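Local coordinates for DNA ligase D 3'-phosphoesterase domain-containing protein (PDB 5DMP) that probably removes blocking phosphate or nucleotide groups from the 3' ends of DNA breaks during archaeal end-joining repair, at residues Y6-H11 with Y18-E23. Numbering follows the deposited sequence.
Sequences YVIQKH and YDLRLE. With VN4 (oxido(dioxo)vanadium), chain J.
Val-7 and Gln-9 pair with Arg-21 and Asp-19 through four backbone hydrogen bonds, joining strands 6-11 and 18-23 as antiparallel neighbours. On the face bearing Val-7 and Gln-9, polar groups dominate, though Val-7 CG1 lies beside the aliphatic part of Arg-21. Arg-21 approaches side-on, and both NE (2.7 Å) and NH2 (3.1 Å) donate to OE1 of Gln-9. The amide and guanidinium planes stand nearly perpendicular; NE lies almost in line with the amide C=O, while NH2 reaches the same oxygen from above the amide plane. Gln-9 NE2 is anchored by the carbonyls of Tyr-57 and Phe-60. ND1 of His-11 donates in its ring plane to OD2 of Asp-19 (3.1 Å), the ring turned 74° from the carboxylate. An alanine in place of Arg-21 would probably leave Gln-9 OE1 without either donor and remove a positive charge beside the bound vanadium group.

On the other face Leu-20 CD1 meets the ring edge of Tyr-6 at CE1 (3.7 Å) and also Ile-8 CG1. The extended Lys-10 chain, its CG anti to the backbone N (chi1 -177°), places CG over the Tyr-18 ring, and one water bridges Lys-10 NZ and Tyr-18 OH. In this two-faced beta hairpin Tyr-6, Ile-8, Leu-20 and Leu-22 pack on Leu-115 and Leu-121, while His-11, Asp-19 and Arg-21 line the phosphoesterase domain's vanadium-binding pocket.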
loop_
_atom_site.group_PDB
_atom_site.type_symbol
_atom_site.label_atom_id
_atom_site.label_comp_id
_atom_site.label_asym_id
_atom_site.label_seq_id
_atom_site.Cartn_x
_atom_site.Cartn_y
_atom_site.Cartn_z
ATOM N N TYR A 6 0.150 -3.497 7.726
ATOM C CA TYR A 6 0.096 -3.108 6.276
ATOM C C TYR A 6 -1.373 -2.727 6.061
ATOM O O TYR A 6 -2.321 -3.422 6.566
ATOM C CB TYR A 6 0.508 -4.360 5.453
ATOM C CG TYR A 6 -0.317 -4.519 4.218
ATOM C CD1 TYR A 6 -0.154 -3.600 3.144
ATOM C CD2 TYR A 6 -1.251 -5.546 4.102
ATOM C CE1 TYR A 6 -0.947 -3.688 1.985
ATOM C CE2 TYR A 6 -2.074 -5.659 2.939
ATOM C CZ TYR A 6 -1.904 -4.740 1.886
ATOM O OH TYR A 6 -2.694 -4.872 0.746
ATOM N N VAL A 7 -1.604 -1.616 5.369
ATOM C CA VAL A 7 -2.978 -1.244 4.992
ATOM C C VAL A 7 -2.941 -0.540 3.633
ATOM O O VAL A 7 -1.953 0.142 3.294
ATOM C CB VAL A 7 -3.586 -0.298 6.090
ATOM C CG1 VAL A 7 -2.700 0.949 6.320
ATOM C CG2 VAL A 7 -5.071 0.057 5.764
ATOM N N ILE A 8 -4.009 -0.696 2.860
ATOM C CA ILE A 8 -4.233 0.135 1.703
ATOM C C ILE A 8 -5.617 0.738 1.884
ATOM O O ILE A 8 -6.635 -0.001 2.093
ATOM C CB ILE A 8 -4.241 -0.705 0.375
ATOM C CG1 ILE A 8 -2.770 -1.196 0.094
ATOM C CG2 ILE A 8 -4.795 0.204 -0.760
ATOM C CD1 ILE A 8 -2.556 -2.116 -1.155
ATOM N N GLN A 9 -5.676 2.053 1.752
ATOM C CA GLN A 9 -6.992 2.713 1.739
ATOM C C GLN A 9 -7.264 3.148 0.308
ATOM O O GLN A 9 -6.363 3.654 -0.376
ATOM C CB GLN A 9 -6.994 3.882 2.688
ATOM C CG GLN A 9 -7.237 3.388 4.142
ATOM C CD GLN A 9 -6.600 4.233 5.205
ATOM O OE1 GLN A 9 -5.424 4.629 5.134
ATOM N NE2 GLN A 9 -7.371 4.466 6.291
ATOM N N LYS A 10 -8.491 2.910 -0.144
ATOM C CA LYS A 10 -8.913 3.389 -1.480
ATOM C C LYS A 10 -9.546 4.747 -1.214
ATOM O O LYS A 10 -10.393 4.925 -0.286
ATOM C CB LYS A 10 -9.884 2.375 -2.136
ATOM C CG LYS A 10 -10.301 2.795 -3.564
ATOM C CD LYS A 10 -11.203 1.691 -4.151
ATOM C CE LYS A 10 -11.685 2.067 -5.582
ATOM N NZ LYS A 10 -12.604 0.971 -6.023
ATOM N N HIS A 11 -9.140 5.757 -2.004
ATOM C CA HIS A 11 -9.383 7.088 -1.604
ATOM C C HIS A 11 -9.958 7.846 -2.782
ATOM O O HIS A 11 -9.289 8.066 -3.809
ATOM C CB HIS A 11 -8.088 7.718 -1.126
ATOM C CG HIS A 11 -8.303 8.967 -0.342
ATOM N ND1 HIS A 11 -7.374 9.450 0.552
ATOM C CD2 HIS A 11 -9.343 9.828 -0.315
ATOM C CE1 HIS A 11 -7.851 10.548 1.115
ATOM N NE2 HIS A 11 -9.037 10.806 0.592
ATOM N N TYR A 18 -4.998 5.125 -4.419
ATOM C CA TYR A 18 -4.895 4.178 -3.315
ATOM C C TYR A 18 -3.788 4.742 -2.440
ATOM O O TYR A 18 -2.892 5.443 -2.939
ATOM C CB TYR A 18 -4.620 2.751 -3.789
ATOM C CG TYR A 18 -5.796 2.179 -4.560
ATOM C CD1 TYR A 18 -6.109 2.645 -5.866
ATOM C CD2 TYR A 18 -6.563 1.139 -4.021
ATOM C CE1 TYR A 18 -7.202 2.110 -6.558
ATOM C CE2 TYR A 18 -7.662 0.583 -4.705
ATOM C CZ TYR A 18 -7.967 1.084 -5.975
ATOM O OH TYR A 18 -9.054 0.538 -6.663
ATOM N N ASP A 19 -3.889 4.554 -1.135
ATOM C CA ASP A 19 -2.790 4.945 -0.246
ATOM C C ASP A 19 -2.296 3.681 0.366
ATOM O O ASP A 19 -3.036 2.968 1.082
ATOM C CB ASP A 19 -3.304 5.865 0.851
ATOM C CG ASP A 19 -3.746 7.194 0.282
ATOM O OD1 ASP A 19 -2.840 7.822 -0.301
ATOM O OD2 ASP A 19 -4.945 7.544 0.385
ATOM N N LEU A 20 -1.023 3.385 0.134
ATOM C CA LEU A 20 -0.403 2.233 0.757
ATOM C C LEU A 20 0.355 2.666 2.032
ATOM O O LEU A 20 1.085 3.662 1.986
ATOM C CB LEU A 20 0.687 1.650 -0.201
ATOM C CG LEU A 20 1.645 0.655 0.414
ATOM C CD1 LEU A 20 0.886 -0.693 0.719
ATOM C CD2 LEU A 20 2.735 0.397 -0.641
ATOM N N ARG A 21 0.235 1.897 3.125
ATOM C CA ARG A 21 1.011 2.320 4.341
ATOM C C ARG A 21 1.601 1.128 5.023
ATOM O O ARG A 21 1.025 0.015 5.065
ATOM C CB ARG A 21 0.051 3.078 5.357
ATOM C CG ARG A 21 -0.989 3.925 4.706
ATOM C CD ARG A 21 -1.763 4.750 5.848
ATOM N NE ARG A 21 -2.866 5.444 5.230
ATOM C CZ ARG A 21 -2.817 6.609 4.597
ATOM N NH1 ARG A 21 -1.671 7.303 4.474
ATOM N NH2 ARG A 21 -3.888 7.091 4.073
ATOM N N LEU A 22 2.801 1.307 5.538
ATOM C CA LEU A 22 3.428 0.229 6.232
ATOM C C LEU A 22 3.937 0.779 7.591
ATOM O O LEU A 22 4.650 1.819 7.618
ATOM C CB LEU A 22 4.707 -0.259 5.476
ATOM C CG LEU A 22 4.432 -0.847 4.070
ATOM C CD1 LEU A 22 5.795 -1.058 3.392
ATOM C CD2 LEU A 22 3.667 -2.174 4.223
ATOM N N GLU A 23 3.680 0.027 8.641
ATOM C CA GLU A 23 4.140 0.470 9.999
ATOM C C GLU A 23 5.630 0.310 10.169
ATOM O O GLU A 23 6.164 -0.820 10.024
ATOM C CB GLU A 23 3.431 -0.361 11.004
ATOM C CG GLU A 23 3.853 0.026 12.444
ATOM C CD GLU A 23 3.193 -0.818 13.517
ATOM O OE1 GLU A 23 2.272 -1.639 13.247
ATOM O OE2 GLU A 23 3.574 -0.607 14.686
HETATM V V VN4 J . -4.923 10.551 3.813
HETATM O O1 VN4 J . -4.796 11.677 5.362
HETATM O O2 VN4 J . -6.687 9.760 3.803
HETATM O O3 VN4 J . -3.472 10.357 2.605
HETATM O O HOH W 1 -10.862 -1.466 -6.227
#